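Local coordinates for protein aldehyde dehydrogenase 12 (Zea mays, PDB 6D97) that catalyses the NAD-dependent oxidation of L-glutamate gamma-semialdehyde to glutamate, the last step of proline catabolism in plants, at residues A295-K300 / Q331-M336; Q318-C323 / P436-T441; G325-A330 / R493-P498; E419-G424 / L452-R457; N459-A464 / R480-T485. All blocks are in the same frame, centred on the assembly; numbering follows the deposited sequence.

Following the chain from the N terminus, 295-300 comes first. Interaction 1 closes a loop of 30 residues by pairing it with 331-336, the neighbouring strand of the mixed sheet. Between them lie 318-323 and 325-330, which open interactions 2 and 3, so both cross interaction 1. Interaction 2 brings the end of helix 309-321 to strand 437-443, and crosses interactions 3 and 4 as well. Interaction 3 closes last, at 493-498, after a loop that contains interactions 4 and 5 whole. Interaction 4 ties the turn after helix 417-420 to helix 448-457; interaction 5 pairs strand 463-467 with strand 485-488. D319 of interaction 2 bonds to K300 of interaction 1 and T494 and T495 of interaction 3.

Interaction 1: A295-K300 / Q331-M336; sequences AGFDWK and QSVLFM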
# COMPACT_ATOMS: atom_id res chain seq x y z
N ALA A 295 27.47 13.22 -2.80
CA ALA A 295 28.59 12.31 -2.77
C ALA A 295 28.35 11.18 -1.78
O ALA A 295 27.37 11.16 -1.02
CB ALA A 295 29.88 13.06 -2.42
N GLY A 296 29.26 10.22 -1.80
CA GLY A 296 29.25 9.13 -0.84
C GLY A 296 30.65 8.65 -0.53
O GLY A 296 31.48 8.55 -1.42
N PHE A 297 30.92 8.39 0.75
CA PHE A 297 32.10 7.65 1.18
C PHE A 297 31.61 6.31 1.68
O PHE A 297 31.28 6.15 2.87
CB PHE A 297 32.90 8.43 2.23
CG PHE A 297 34.25 7.85 2.49
CD1 PHE A 297 35.33 8.20 1.71
CD2 PHE A 297 34.43 6.93 3.50
CE1 PHE A 297 36.58 7.64 1.93
CE2 PHE A 297 35.67 6.37 3.74
CZ PHE A 297 36.75 6.73 2.95
N ASP A 298 31.59 5.32 0.79
CA ASP A 298 30.90 4.05 1.02
C ASP A 298 31.85 3.00 1.59
O ASP A 298 33.00 2.87 1.16
CB ASP A 298 30.30 3.58 -0.30
CG ASP A 298 29.68 4.74 -1.07
OD1 ASP A 298 28.88 5.47 -0.50
OD2 ASP A 298 29.98 4.88 -2.26
N TRP A 299 31.36 2.27 2.59
CA TRP A 299 32.17 1.33 3.35
C TRP A 299 31.69 -0.09 3.09
O TRP A 299 30.53 -0.33 2.76
CB TRP A 299 32.13 1.63 4.87
CG TRP A 299 30.77 1.90 5.45
CD1 TRP A 299 30.21 3.12 5.69
CD2 TRP A 299 29.82 0.93 5.90
NE1 TRP A 299 28.96 2.96 6.25
CE2 TRP A 299 28.70 1.63 6.38
CE3 TRP A 299 29.81 -0.47 5.93
CZ2 TRP A 299 27.58 0.97 6.89
CZ3 TRP A 299 28.70 -1.12 6.42
CH2 TRP A 299 27.59 -0.39 6.90
N LYS A 300 32.62 -1.03 3.24
CA LYS A 300 32.33 -2.45 3.26
C LYS A 300 32.92 -3.02 4.54
O LYS A 300 34.10 -2.80 4.84
CB LYS A 300 32.90 -3.18 2.04
CG LYS A 300 32.72 -4.68 2.09
CD LYS A 300 33.20 -5.33 0.81
CE LYS A 300 32.21 -5.12 -0.33
NZ LYS A 300 32.84 -5.33 -1.66
N GLN A 331 33.40 1.41 -3.60
CA GLN A 331 34.00 1.03 -2.33
C GLN A 331 35.19 1.93 -2.03
O GLN A 331 36.21 1.88 -2.74
CB GLN A 331 34.42 -0.44 -2.38
CG GLN A 331 35.26 -0.92 -1.22
CD GLN A 331 35.45 -2.43 -1.24
OE1 GLN A 331 34.50 -3.18 -1.46
NE2 GLN A 331 36.68 -2.88 -1.02
N SER A 332 35.08 2.76 -1.00
CA SER A 332 36.14 3.68 -0.62
C SER A 332 36.89 3.26 0.64
O SER A 332 38.02 3.72 0.85
CB SER A 332 35.59 5.10 -0.41
OG SER A 332 35.18 5.67 -1.64
N VAL A 333 36.30 2.42 1.48
CA VAL A 333 36.99 1.91 2.66
C VAL A 333 36.52 0.48 2.91
O VAL A 333 35.37 0.14 2.66
CB VAL A 333 36.77 2.82 3.89
CG1 VAL A 333 35.31 2.89 4.24
CG2 VAL A 333 37.60 2.32 5.08
N LEU A 334 37.45 -0.35 3.39
CA LEU A 334 37.19 -1.75 3.68
C LEU A 334 37.60 -2.04 5.12
O LEU A 334 38.79 -1.94 5.45
CB LEU A 334 37.95 -2.66 2.70
CG LEU A 334 37.75 -4.17 2.80
CD1 LEU A 334 36.32 -4.54 2.47
CD2 LEU A 334 38.70 -4.90 1.86
N PHE A 335 36.63 -2.38 5.97
CA PHE A 335 36.89 -2.80 7.34
C PHE A 335 36.99 -4.32 7.35
O PHE A 335 35.98 -5.03 7.29
CB PHE A 335 35.78 -2.33 8.28
CG PHE A 335 35.60 -0.83 8.33
CD1 PHE A 335 36.33 -0.06 9.21
CD2 PHE A 335 34.68 -0.21 7.50
CE1 PHE A 335 36.16 1.32 9.26
CE2 PHE A 335 34.50 1.16 7.54
CZ PHE A 335 35.24 1.93 8.43
N MET A 336 38.22 -4.84 7.44
CA MET A 336 38.47 -6.27 7.42
C MET A 336 38.47 -6.83 8.84
O MET A 336 39.30 -6.42 9.67
CB MET A 336 39.80 -6.59 6.74
CG MET A 336 39.89 -6.28 5.26
SD MET A 336 41.49 -6.81 4.63
CE MET A 336 41.49 -8.51 5.22
O HOH W 1 32.67 5.79 -1.80
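The tight half of this contact centres on K300, where the parallel strands 298-302 and 331-337 are paired by well-formed backbone bonds. K300 N donates to V333 O at 3.0 Å, and K300 O takes the F335 N-H nearly along its C=O axis, with K300 O and F335 N 2.8 Å apart. The K300 side chain starts anti to its backbone N, lies alongside L334 with CD 3.6 Å from L334 CD1, then bends at chi3 (-76°). That bend carries NZ to Q331 OE1 at 2.7 Å, almost in line with the amide C=O, and D319 adds a salt bridge. An alanine at K300 removes the amine shared by Q331 OE1 and D319 and the outer methylenes along L334, and would probably loosen the Q331 side chain and helix 309-321 on this face. On the other face of the sheet, W299 CB wedges between V333 CG1 and the edge of the F335 ring.

Toward D298 the pairing loosens. D298 O receives S332 N at 3.0 Å, while its second bond, from V333 N, is weak. F297 lays one ring face on S332 CB, 3.8 Å from the ring centroid, and beyond it a water takes the D298 N-H and meets S332 OG.

The two strands belong to a beta-alpha-beta unit whose connecting helix 309-321 packs on K300 and Q331; strand 437-443 flanks 331-337, and 463-467 flanks 298-302.

Interaction 2: Q318-C323 / P436-T441; sequences QDAYAC and PFQVVT
Y321 OH is held by two hydrogen bonds, one from Q438 NE2 within this contact and one to the backbone O of T411. The setting is alpha/beta packing in the aldehyde dehydrogenase fold: the last turn of helix 309-321 lies against strand 437-443 of the mixed sheet, beside strand 411-414. The Q438 bond is fairly straight, 158° at the hydrogen, with Y321 OH and Q438 NE2 3.1 Å apart and the hydroxyl lying in the amide plane. Since ring and amide planes stand 77° apart, the amide presents its N-H to the tip of the tyrosine and does not stack on the ring. Q438 gets there from the crowded first torsion, with CG between backbone N and carbonyl carbon, followed by an extended chain; its OE1 then accepts from Q331 NE2 of the next strand.

Along one edge the Y321 ring meets P436, the residue just before the strand, where CE1 is 3.6 Å from P436 C and CD1 is 3.8 Å from P436 CB. One ring face is covered by its own chain neighbour, A320, whose CB sits over the ring centre. That same methyl also touches the amide, with A320 CB 3.6 Å from Q438 NE2.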
# COMPACT_ATOMS: atom_id res chain seq x y z
N GLN A 318 35.65 -5.22 -8.17
CA GLN A 318 34.67 -4.54 -9.00
C GLN A 318 34.09 -3.33 -8.29
O GLN A 318 33.89 -2.28 -8.90
CB GLN A 318 33.56 -5.51 -9.42
CG GLN A 318 34.02 -6.59 -10.38
CD GLN A 318 34.34 -6.06 -11.76
OE1 GLN A 318 35.30 -6.49 -12.40
NE2 GLN A 318 33.54 -5.12 -12.24
N ASP A 319 33.82 -3.46 -6.99
CA ASP A 319 33.26 -2.35 -6.24
C ASP A 319 34.22 -1.17 -6.20
O ASP A 319 33.81 -0.02 -6.40
CB ASP A 319 32.91 -2.78 -4.81
CG ASP A 319 31.58 -3.50 -4.74
OD1 ASP A 319 30.75 -3.33 -5.65
OD2 ASP A 319 31.38 -4.24 -3.75
N ALA A 320 35.50 -1.44 -5.97
CA ALA A 320 36.45 -0.35 -5.78
C ALA A 320 36.94 0.23 -7.10
O ALA A 320 37.24 1.43 -7.16
CB ALA A 320 37.64 -0.84 -4.95
N TYR A 321 37.01 -0.56 -8.16
CA TYR A 321 37.82 -0.19 -9.31
C TYR A 321 37.14 -0.22 -10.66
O TYR A 321 37.72 0.29 -11.62
CB TYR A 321 39.08 -1.07 -9.36
CG TYR A 321 39.92 -0.91 -8.12
CD1 TYR A 321 40.22 0.35 -7.63
CD2 TYR A 321 40.39 -2.02 -7.43
CE1 TYR A 321 40.98 0.51 -6.49
CE2 TYR A 321 41.16 -1.88 -6.29
CZ TYR A 321 41.45 -0.61 -5.83
OH TYR A 321 42.20 -0.45 -4.69
N ALA A 322 35.94 -0.80 -10.78
CA ALA A 322 35.19 -0.65 -12.02
C ALA A 322 34.96 0.83 -12.29
O ALA A 322 34.74 1.61 -11.36
CB ALA A 322 33.85 -1.39 -11.94
N CYS A 323 35.04 1.21 -13.56
CA CYS A 323 35.01 2.62 -13.98
C CYS A 323 36.10 3.44 -13.30
O CYS A 323 35.96 4.65 -13.16
CB CYS A 323 33.64 3.26 -13.70
SG CYS A 323 32.24 2.33 -14.38
N PRO A 436 40.27 5.51 -8.68
CA PRO A 436 40.51 4.11 -8.26
C PRO A 436 41.41 4.05 -7.02
O PRO A 436 42.62 3.82 -7.08
CB PRO A 436 41.19 3.51 -9.50
CG PRO A 436 41.75 4.72 -10.31
CD PRO A 436 41.28 5.99 -9.65
N PHE A 437 40.78 4.23 -5.86
CA PHE A 437 41.53 4.41 -4.62
C PHE A 437 40.63 4.02 -3.45
O PHE A 437 39.49 4.48 -3.37
CB PHE A 437 42.03 5.85 -4.45
CG PHE A 437 42.91 6.07 -3.25
CD1 PHE A 437 42.37 6.28 -1.99
CD2 PHE A 437 44.29 6.04 -3.37
CE1 PHE A 437 43.18 6.45 -0.88
CE2 PHE A 437 45.11 6.21 -2.25
CZ PHE A 437 44.55 6.42 -1.02
N GLN A 438 41.16 3.21 -2.54
CA GLN A 438 40.41 2.82 -1.36
C GLN A 438 41.36 2.71 -0.17
O GLN A 438 42.57 2.52 -0.33
CB GLN A 438 39.70 1.46 -1.55
CG GLN A 438 40.63 0.31 -1.90
CD GLN A 438 39.92 -1.02 -1.85
OE1 GLN A 438 39.06 -1.25 -1.00
NE2 GLN A 438 40.31 -1.91 -2.73
N VAL A 439 40.79 2.81 1.02
CA VAL A 439 41.51 2.57 2.27
C VAL A 439 41.07 1.22 2.81
O VAL A 439 39.88 0.89 2.80
CB VAL A 439 41.28 3.70 3.29
CG1 VAL A 439 41.97 3.40 4.61
CG2 VAL A 439 41.76 5.03 2.72
N VAL A 440 42.03 0.43 3.27
CA VAL A 440 41.77 -0.86 3.91
C VAL A 440 42.22 -0.76 5.36
O VAL A 440 43.25 -0.14 5.67
CB VAL A 440 42.48 -2.01 3.18
CG1 VAL A 440 42.27 -3.32 3.90
CG2 VAL A 440 41.99 -2.11 1.75
N THR A 441 41.44 -1.35 6.26
CA THR A 441 41.81 -1.41 7.66
C THR A 441 41.34 -2.74 8.24
O THR A 441 40.61 -3.51 7.60
CB THR A 441 41.22 -0.24 8.45
OG1 THR A 441 41.92 -0.12 9.70
CG2 THR A 441 39.75 -0.44 8.72

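Interaction 3: G325-A330 / R493-P498; sequences GQKCSA and RTTGAP
The R493 guanidinium is the flat group here, and its edge is turned inward on its own loop: G496 C and P498 CD lie there, near its plane. NH2 gives a nearly straight bond (171°) to G496 O, with R493 NH2 and G496 O 2.8 Å apart; the donor stands above the carbonyl plane. A weak second bond runs from NE to T495 O, so the arginine bridges two carbonyls of its own loop. R493 also packs on Q180 of the second subunit.

This loop meets 325-330 chiefly at the S329 carbonyl. T494 OG1, in the crowded position between backbone N and carbonyl carbon (chi1 69°), donates to S329 O at 2.9 Å within the carbonyl plane. That carbonyl belongs to the type I turn K327-A330, closed by A330 N to K327 O. The segment carries the cysteine signature of aldehyde dehydrogenases, in which C328 is probably the nucleophile, as in relatives.

T495 pushes its methyl into the turn, CG2 lying 3.2 Å from S329 O and 3.5 Å from S329 OG. Its hydroxyl is held by D319 OD1 and by a water, 2.6 Å from T495 OG1, that bridges to K327 NZ. The same water is 2.8 Å from K327 NZ, whose extended chain crosses T495 and finds a direct partner in Q144 OE1.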
# COMPACT_ATOMS: atom_id res chain seq x y z
N GLY A 325 36.76 3.50 -10.22
CA GLY A 325 36.18 4.01 -9.00
C GLY A 325 35.23 5.18 -9.17
O GLY A 325 34.74 5.71 -8.16
N GLN A 326 34.95 5.60 -10.40
CA GLN A 326 34.12 6.78 -10.64
C GLN A 326 32.63 6.41 -10.58
O GLN A 326 31.87 6.58 -11.54
CB GLN A 326 34.50 7.42 -11.96
CG GLN A 326 35.92 7.96 -11.97
CD GLN A 326 36.36 8.42 -13.34
OE1 GLN A 326 36.47 9.62 -13.59
NE2 GLN A 326 36.60 7.47 -14.24
N LYS A 327 32.23 5.90 -9.42
CA LYS A 327 30.83 5.66 -9.09
C LYS A 327 30.54 6.29 -7.74
O LYS A 327 31.36 6.18 -6.81
CB LYS A 327 30.52 4.16 -9.03
CG LYS A 327 30.81 3.41 -10.33
CD LYS A 327 30.45 1.94 -10.20
CE LYS A 327 30.23 1.31 -11.56
NZ LYS A 327 30.00 -0.15 -11.47
N CYS A 328 29.39 6.96 -7.61
CA CYS A 328 29.02 7.45 -6.28
C CYS A 328 28.84 6.32 -5.28
O CYS A 328 28.76 6.59 -4.08
CB CYS A 328 27.73 8.28 -6.35
SG CYS A 328 26.95 8.34 -7.98
N SER A 329 28.79 5.07 -5.75
CA SER A 329 28.61 3.89 -4.92
C SER A 329 29.90 3.10 -4.71
O SER A 329 29.85 2.04 -4.08
CB SER A 329 27.54 2.98 -5.53
OG SER A 329 27.89 2.58 -6.84
N ALA A 330 31.03 3.60 -5.19
CA ALA A 330 32.25 2.81 -5.20
C ALA A 330 32.78 2.58 -3.79
O ALA A 330 32.63 3.41 -2.89
CB ALA A 330 33.32 3.49 -6.06
N ARG A 493 27.63 -6.17 -1.97
CA ARG A 493 28.44 -5.27 -2.78
C ARG A 493 28.10 -3.84 -2.40
O ARG A 493 27.15 -3.58 -1.66
CB ARG A 493 28.20 -5.51 -4.27
CG ARG A 493 26.74 -5.27 -4.70
CD ARG A 493 26.43 -5.89 -6.05
NE ARG A 493 25.28 -5.25 -6.67
CZ ARG A 493 24.02 -5.63 -6.49
NH1 ARG A 493 23.74 -6.66 -5.71
NH2 ARG A 493 23.04 -4.97 -7.10
N THR A 494 28.89 -2.89 -2.91
CA THR A 494 28.54 -1.48 -2.75
C THR A 494 28.01 -0.84 -4.02
O THR A 494 27.30 0.17 -3.93
CB THR A 494 29.75 -0.67 -2.26
OG1 THR A 494 30.74 -0.59 -3.30
CG2 THR A 494 30.37 -1.31 -1.04
N THR A 495 28.30 -1.41 -5.18
CA THR A 495 27.95 -0.80 -6.46
C THR A 495 26.91 -1.62 -7.20
O THR A 495 26.60 -2.76 -6.85
CB THR A 495 29.20 -0.65 -7.34
OG1 THR A 495 29.68 -1.94 -7.73
CG2 THR A 495 30.30 0.06 -6.58
N GLY A 496 26.36 -1.02 -8.25
CA GLY A 496 25.50 -1.73 -9.17
C GLY A 496 24.05 -1.85 -8.75
O GLY A 496 23.44 -2.90 -8.93
N ALA A 497 23.49 -0.79 -8.18
CA ALA A 497 22.08 -0.80 -7.82
C ALA A 497 21.22 -0.75 -9.08
O ALA A 497 21.30 0.23 -9.83
CB ALA A 497 21.75 0.37 -6.90
N PRO A 498 20.42 -1.77 -9.37
CA PRO A 498 19.61 -1.75 -10.59
C PRO A 498 18.27 -1.06 -10.37
O PRO A 498 17.99 -0.54 -9.29
CB PRO A 498 19.46 -3.23 -10.92
CG PRO A 498 19.47 -3.90 -9.58
CD PRO A 498 20.30 -3.05 -8.65
O HOH W 2 31.46 -1.60 -9.53

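Interaction 4: E419-G424 / L452-R457; sequences EILKSG and LEACER
R457 grips one carbonyl oxygen with two nitrogens, end-on. NH1 reaches L421 O at 2.7 Å, in the carbonyl plane and on a lone pair, while R457 NH2 meets the same L421 O at 3.0 Å from above that plane. The oxygen lies within 5° of the guanidinium plane, so the pair of bonds fixes how the group is turned. NH1 is shared: it also makes a salt bridge to E453 OE2 at 3.1 Å, met from above the carboxylate plane. E453 sits one helical turn earlier, and R457, bent at chi3 (65°), folds back to reach both partners.

The carbonyl belongs to the connection between helix 417-420 and helix 425-429, and R457 lies near the C-terminal end of helix 448-457, so the arginine ties the connection between two short helices to a neighbouring helix. G424 is the N-cap position of the following helix, with backbone angles that call for glycine, and F426 of that helix makes a cation-pi contact with R457.

Outward from these bonds, L421 CD2 rests on A454 CB at 3.7 Å and as closely on R457 NH1. At the surface, K422 NZ makes a salt bridge to E419 OE1, 3.1 Å away, along its own segment.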
# COMPACT_ATOMS: atom_id res chain seq x y z
N GLU A 419 44.28 4.47 14.35
CA GLU A 419 44.74 5.76 13.86
C GLU A 419 43.64 6.48 13.08
O GLU A 419 43.53 7.71 13.13
CB GLU A 419 45.98 5.59 12.99
CG GLU A 419 47.13 4.83 13.66
CD GLU A 419 47.77 5.61 14.80
OE1 GLU A 419 47.55 6.84 14.87
OE2 GLU A 419 48.48 4.99 15.62
N ILE A 420 42.81 5.71 12.35
CA ILE A 420 41.70 6.30 11.60
C ILE A 420 40.79 7.10 12.52
O ILE A 420 40.38 8.22 12.21
CB ILE A 420 40.92 5.19 10.86
CG1 ILE A 420 41.80 4.51 9.81
CG2 ILE A 420 39.66 5.75 10.21
CD1 ILE A 420 41.17 3.27 9.23
N LEU A 421 40.47 6.53 13.69
CA LEU A 421 39.49 7.14 14.59
C LEU A 421 39.98 8.45 15.18
O LEU A 421 39.17 9.24 15.68
CB LEU A 421 39.13 6.17 15.71
CG LEU A 421 38.22 5.04 15.24
CD1 LEU A 421 37.84 4.15 16.40
CD2 LEU A 421 36.99 5.61 14.56
N LYS A 422 41.28 8.72 15.13
CA LYS A 422 41.82 9.94 15.69
C LYS A 422 41.40 11.14 14.85
O LYS A 422 41.18 11.04 13.64
CB LYS A 422 43.34 9.85 15.78
CG LYS A 422 43.81 8.77 16.73
CD LYS A 422 45.31 8.58 16.66
CE LYS A 422 45.85 8.10 17.99
NZ LYS A 422 46.79 6.95 17.86
N SER A 423 41.27 12.29 15.52
CA SER A 423 40.92 13.52 14.83
C SER A 423 42.02 13.90 13.85
O SER A 423 43.19 13.57 14.03
CB SER A 423 40.67 14.64 15.83
OG SER A 423 39.69 15.55 15.37
N GLY A 424 41.63 14.60 12.79
CA GLY A 424 42.56 14.94 11.73
C GLY A 424 42.75 13.79 10.77
O GLY A 424 42.51 13.93 9.57
N LEU A 452 31.79 0.80 13.92
CA LEU A 452 30.50 1.47 13.85
C LEU A 452 30.61 2.94 14.24
O LEU A 452 29.87 3.77 13.71
CB LEU A 452 29.49 0.75 14.74
CG LEU A 452 29.17 -0.69 14.33
CD1 LEU A 452 28.27 -1.36 15.35
CD2 LEU A 452 28.52 -0.71 12.95
N GLU A 453 31.51 3.27 15.17
CA GLU A 453 31.77 4.67 15.48
C GLU A 453 32.28 5.41 14.25
O GLU A 453 31.84 6.54 13.96
CB GLU A 453 32.77 4.80 16.63
CG GLU A 453 33.17 6.24 16.91
CD GLU A 453 34.36 6.36 17.85
OE1 GLU A 453 34.55 5.46 18.69
OE2 GLU A 453 35.10 7.36 17.75
N ALA A 454 33.20 4.80 13.51
CA ALA A 454 33.73 5.44 12.31
C ALA A 454 32.63 5.65 11.27
O ALA A 454 32.60 6.70 10.61
CB ALA A 454 34.87 4.60 11.72
N CYS A 455 31.73 4.68 11.11
CA CYS A 455 30.66 4.84 10.14
C CYS A 455 29.68 5.92 10.57
O CYS A 455 29.17 6.67 9.73
CB CYS A 455 29.93 3.50 9.93
SG CYS A 455 30.93 2.19 9.17
N GLU A 456 29.41 6.02 11.87
CA GLU A 456 28.49 7.05 12.36
C GLU A 456 29.10 8.44 12.24
O GLU A 456 28.37 9.42 12.05
CB GLU A 456 28.10 6.75 13.81
CG GLU A 456 27.31 7.84 14.51
CD GLU A 456 25.85 7.89 14.08
OE1 GLU A 456 25.43 7.04 13.27
OE2 GLU A 456 25.13 8.79 14.57
N ARG A 457 30.43 8.55 12.32
CA ARG A 457 31.08 9.85 12.23
C ARG A 457 31.20 10.37 10.80
O ARG A 457 31.54 11.54 10.61
CB ARG A 457 32.47 9.80 12.88
CG ARG A 457 32.43 9.84 14.40
CD ARG A 457 33.77 9.44 15.01
NE ARG A 457 34.84 10.38 14.70
CZ ARG A 457 36.12 10.18 15.00
NH1 ARG A 457 36.49 9.07 15.63
NH2 ARG A 457 37.03 11.09 14.68

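Interaction 5: N459-A464 / R480-T485; sequences NAHLTA and RSVNGT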
# COMPACT_ATOMS: atom_id res chain seq x y z
N ASN A 459 29.99 11.79 7.12
CA ASN A 459 29.00 12.79 6.74
C ASN A 459 28.13 12.36 5.56
O ASN A 459 27.20 13.10 5.20
CB ASN A 459 29.69 14.12 6.39
CG ASN A 459 30.35 14.76 7.59
OD1 ASN A 459 29.77 14.83 8.68
ND2 ASN A 459 31.56 15.25 7.40
N ALA A 460 28.41 11.21 4.96
CA ALA A 460 27.65 10.72 3.82
C ALA A 460 27.19 9.30 4.11
O ALA A 460 27.94 8.50 4.68
CB ALA A 460 28.48 10.75 2.53
N HIS A 461 25.96 8.99 3.71
CA HIS A 461 25.34 7.69 3.97
C HIS A 461 24.63 7.23 2.70
O HIS A 461 23.40 7.20 2.61
CB HIS A 461 24.38 7.78 5.16
CG HIS A 461 25.03 8.27 6.42
ND1 HIS A 461 26.04 7.58 7.05
CD2 HIS A 461 24.83 9.39 7.14
CE1 HIS A 461 26.43 8.25 8.12
NE2 HIS A 461 25.71 9.35 8.20
N LEU A 462 25.43 6.86 1.70
CA LEU A 462 24.90 6.42 0.42
C LEU A 462 24.82 4.90 0.37
O LEU A 462 23.81 4.32 0.76
CB LEU A 462 25.75 6.96 -0.73
CG LEU A 462 25.19 6.84 -2.15
CD1 LEU A 462 23.69 7.08 -2.17
CD2 LEU A 462 25.89 7.85 -3.05
N THR A 463 25.89 4.24 -0.08
CA THR A 463 25.90 2.79 -0.16
C THR A 463 26.83 2.20 0.89
O THR A 463 27.68 2.89 1.46
CB THR A 463 26.30 2.30 -1.55
OG1 THR A 463 27.65 2.66 -1.82
CG2 THR A 463 25.40 2.90 -2.60
N ALA A 464 26.65 0.91 1.13
CA ALA A 464 27.40 0.18 2.14
C ALA A 464 27.17 -1.31 1.91
O ALA A 464 26.16 -1.71 1.33
CB ALA A 464 26.98 0.57 3.56
N ARG A 480 22.56 -0.36 13.62
CA ARG A 480 23.42 0.72 14.07
C ARG A 480 24.19 1.34 12.91
O ARG A 480 25.39 1.62 13.00
CB ARG A 480 24.37 0.23 15.17
CG ARG A 480 23.73 0.19 16.55
CD ARG A 480 24.49 -0.71 17.51
NE ARG A 480 23.81 -1.98 17.75
CZ ARG A 480 22.87 -2.17 18.68
NH1 ARG A 480 22.48 -1.17 19.45
NH2 ARG A 480 22.31 -3.37 18.83
N SER A 481 23.49 1.55 11.79
CA SER A 481 24.04 2.22 10.61
C SER A 481 22.88 2.91 9.90
O SER A 481 21.72 2.76 10.27
CB SER A 481 24.78 1.23 9.71
OG SER A 481 23.92 0.21 9.25
N VAL A 482 23.20 3.66 8.84
CA VAL A 482 22.24 4.57 8.22
C VAL A 482 22.13 4.37 6.71
O VAL A 482 21.03 4.50 6.15
CB VAL A 482 22.61 6.03 8.54
CG1 VAL A 482 21.75 7.01 7.75
CG2 VAL A 482 22.47 6.31 10.03
N ASN A 483 23.24 4.04 6.05
CA ASN A 483 23.41 4.24 4.60
C ASN A 483 22.21 3.79 3.78
O ASN A 483 21.69 2.69 3.98
CB ASN A 483 24.68 3.53 4.13
CG ASN A 483 25.94 4.24 4.56
OD1 ASN A 483 25.98 4.88 5.61
ND2 ASN A 483 26.97 4.15 3.73
N GLY A 484 21.78 4.65 2.86
CA GLY A 484 20.47 4.50 2.25
C GLY A 484 20.34 3.30 1.33
O GLY A 484 19.23 2.88 1.01
N THR A 485 21.47 2.76 0.88
CA THR A 485 21.47 1.60 -0.01
C THR A 485 22.52 0.62 0.51
O THR A 485 23.67 0.62 0.06
CB THR A 485 21.73 1.98 -1.46
OG1 THR A 485 20.92 3.12 -1.80
CG2 THR A 485 21.37 0.82 -2.36
O HOH W 3 28.99 6.18 4.36
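Strands 463-467 and 485-488 are joined through helix 471-479 as a beta-alpha-beta unit, and this contact is where they begin to pair, at a parallel bridge between T463 and T485. T485 N donates to L462 O at 2.8 Å, nearly along the C=O axis, and A464 N completes the bridge by donating to T485 O. One residue earlier, G484 N meets H461 O at 3.0 Å from above the carbonyl plane.

The side chain that knits the approach is N483, whose CG lies anti to its carbonyl carbon. Its amide plane contains T463 O, 2.7 Å from ND2, yet the donor stands well above the plane of that carbonyl. ND2 also reaches a water, 2.9 Å off, that lies 2.6 Å from A460 O. At the other end of the amide, H461 ND1 donates to N483 OD1 at 3.1 Å, with OD1 near the imidazole plane while ring and amide planes stand 63° apart. An alanine in place of N483 lacks both amide atoms that reach T463 O and H461 ND1, and would probably loosen the start of the strand and the setting of the H461 ring. V482 CB covers one face of the H461 ring, 4.1 Å from its centroid, and K94 of the second subunit bonds NE2, which fixes the ring from both nitrogens.

W299 of strand 298-302 packs on N483 and A464 and D298 of that strand accepts the T463 N-H, while T485 pairs with a strand of the second subunit, extending the sheet across the interface.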